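Local coordinates for protein putative MAR1 (Leishmania donovani, PDB 1X9G) that belongs to the isochorismatase superfamily and is a putative ribonuclease whose substrate and reaction the structure alone does not show, at the interface of chains A and B. Residues are numbered along the deposited sequence; one frame, centred on the assembly and turned at random. Chains: chain A/B, Putative MAR1.

The interface of chains A and B. Residues chain A 11-12, 165, 167, 175; chain B 122-123, 126, 156, 160.
The N-terminal loop of chain A, carrying A:Arg11 and A:Leu12, packs on chain B where helix 117-130, helix 147-158 and the loop residue B:Trp160 come together. A:Arg11 meets the indole of B:Trp160 through its aliphatic stem: CD sits over one face, 3.3 Å from the centroid of the five-membered ring, a CH-pi contact. The two side chains run past each other in opposite directions. A bend at chi3 (-50°) turns the guanidinium off the ring, with its plane 65° from that of the indole, which argues against flat cation-pi stacking. The backbone O of B:Leu156 lies above the opposite face, displaced toward the rim.

A:Leu12 wedges between both helices and the tryptophan with its two methyls turned to largely different partners. CD1 of A:Leu12 meets CB of B:Ala126 at 3.8 Å and also approaches CA of B:Gln123. CD2 of A:Leu12 lies in the indole plane at the ring edge, 3.8 Å from CH2 of B:Trp160, and reaches CD1 of B:Leu156 and CD2 of B:Leu122 as well.

B:Leu156 extends this apolar core to strand 164-167 of chain A. CD1 of B:Leu156 touches CG2 of A:Thr167 at 3.7 Å, whereas CD2 faces the CB and CG methylenes of A:Glu165. The threonine chi1 of 46° sets OG1 between the backbone N and the carbonyl carbon, leaving CG2 anti to the carbonyl carbon and turned to B:Leu156. On helix 169-176, A:Gln175 brings its amide NE2 to 3.8 Å from CD2 of B:Leu122, a van der Waals approach.

With 337 Å² hidden in total and no polar atoms within bonding reach across the patch, the contact rests on van der Waals and CH-pi packing. It joins two copies in the deposited tetramer and may contribute to oligomer assembly, although the coordinates alone do not establish the state in solution.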
loop_
_atom_site.group_PDB
_atom_site.type_symbol
_atom_site.label_atom_id
_atom_site.label_comp_id
_atom_site.label_asym_id
_atom_site.label_seq_id
_atom_site.Cartn_x
_atom_site.Cartn_y
_atom_site.Cartn_z
ATOM N N ARG A 11 18.734 1.916 4.716
ATOM C CA ARG A 11 17.388 1.425 4.865
ATOM C C ARG A 11 16.708 1.550 6.199
ATOM O O ARG A 11 15.487 1.637 6.194
ATOM C CB ARG A 11 17.119 0.073 4.196
ATOM C CG ARG A 11 15.941 0.181 3.231
ATOM C CD ARG A 11 15.686 -1.030 2.369
ATOM N NE ARG A 11 16.917 -1.444 1.728
ATOM C CZ ARG A 11 17.097 -1.570 0.420
ATOM N NH1 ARG A 11 16.095 -1.369 -0.410
ATOM N NH2 ARG A 11 18.299 -1.910 -0.039
ATOM N N LEU A 12 17.399 1.608 7.325
ATOM C CA LEU A 12 16.670 1.931 8.576
ATOM C C LEU A 12 17.403 3.031 9.361
ATOM O O LEU A 12 18.301 3.656 8.808
ATOM C CB LEU A 12 16.489 0.669 9.428
ATOM C CG LEU A 12 15.683 -0.502 8.874
ATOM C CD1 LEU A 12 16.014 -1.774 9.578
ATOM C CD2 LEU A 12 14.196 -0.225 9.022
ATOM N N GLU A 165 10.272 6.825 6.662
ATOM C CA GLU A 165 9.904 5.475 7.129
ATOM C C GLU A 165 9.006 5.480 8.313
ATOM O O GLU A 165 9.326 6.116 9.318
ATOM C CB GLU A 165 11.122 4.631 7.482
ATOM C CG GLU A 165 12.201 4.578 6.394
ATOM C CD GLU A 165 13.366 3.635 6.771
ATOM O OE1 GLU A 165 14.212 3.413 5.885
ATOM O OE2 GLU A 165 13.438 3.152 7.940
ATOM N N THR A 167 7.414 3.339 11.214
ATOM C CA THR A 167 7.447 2.074 11.967
ATOM C C THR A 167 6.728 2.347 13.286
ATOM O O THR A 167 5.605 2.828 13.279
ATOM C CB THR A 167 8.892 1.514 12.170
ATOM O OG1 THR A 167 9.763 2.587 12.591
ATOM C CG2 THR A 167 9.465 0.848 10.861
ATOM N N GLN A 175 16.459 -0.006 16.549
ATOM C CA GLN A 175 17.160 0.214 15.303
ATOM C C GLN A 175 18.384 1.065 15.603
ATOM O O GLN A 175 19.418 0.932 14.951
ATOM C CB GLN A 175 16.262 0.920 14.292
ATOM C CG GLN A 175 15.248 0.025 13.510
ATOM C CD GLN A 175 14.260 0.887 12.727
ATOM O OE1 GLN A 175 14.667 1.807 12.043
ATOM N NE2 GLN A 175 12.967 0.641 12.884
ATOM N N LEU B 122 12.975 -7.396 10.622
ATOM C CA LEU B 122 13.151 -6.111 9.959
ATOM C C LEU B 122 14.660 -5.750 9.751
ATOM O O LEU B 122 15.102 -5.511 8.633
ATOM C CB LEU B 122 12.333 -5.037 10.716
ATOM C CG LEU B 122 12.321 -3.614 10.116
ATOM C CD1 LEU B 122 11.454 -3.492 8.856
ATOM C CD2 LEU B 122 11.878 -2.559 11.143
ATOM N N GLN B 123 15.454 -5.751 10.821
ATOM C CA GLN B 123 16.912 -5.459 10.698
ATOM C C GLN B 123 17.644 -6.460 9.840
ATOM O O GLN B 123 18.511 -6.092 9.023
ATOM C CB GLN B 123 17.580 -5.314 12.083
ATOM C CG GLN B 123 16.836 -4.275 12.930
ATOM C CD GLN B 123 17.569 -3.820 14.161
ATOM O OE1 GLN B 123 18.774 -3.598 14.124
ATOM N NE2 GLN B 123 16.830 -3.603 15.253
ATOM N N ALA B 126 16.890 -5.666 6.034
ATOM C CA ALA B 126 17.623 -4.497 5.508
ATOM C C ALA B 126 19.106 -4.852 5.254
ATOM O O ALA B 126 19.668 -4.438 4.245
ATOM C CB ALA B 126 17.465 -3.254 6.407
ATOM N N LEU B 156 6.377 -1.218 5.705
ATOM C CA LEU B 156 7.684 -0.681 5.335
ATOM C C LEU B 156 8.337 -1.651 4.320
ATOM O O LEU B 156 8.773 -1.255 3.246
ATOM C CB LEU B 156 8.604 -0.634 6.560
ATOM C CG LEU B 156 9.473 0.602 6.703
ATOM C CD1 LEU B 156 10.762 0.287 7.491
ATOM C CD2 LEU B 156 9.725 1.379 5.366
ATOM N N TRP B 160 10.013 -2.085 -0.217
ATOM C CA TRP B 160 11.457 -2.355 -0.462
ATOM C C TRP B 160 11.717 -3.226 -1.714
ATOM O O TRP B 160 12.748 -3.935 -1.776
ATOM C CB TRP B 160 12.126 -3.055 0.766
ATOM C CG TRP B 160 12.277 -2.160 1.961
ATOM C CD1 TRP B 160 12.040 -0.795 1.995
ATOM C CD2 TRP B 160 12.698 -2.523 3.299
ATOM N NE1 TRP B 160 12.302 -0.316 3.246
ATOM C CE2 TRP B 160 12.723 -1.336 4.059
ATOM C CE3 TRP B 160 13.121 -3.733 3.909
ATOM C CZ2 TRP B 160 13.102 -1.310 5.411
ATOM C CZ3 TRP B 160 13.504 -3.707 5.263
ATOM C CH2 TRP B 160 13.472 -2.494 5.999
#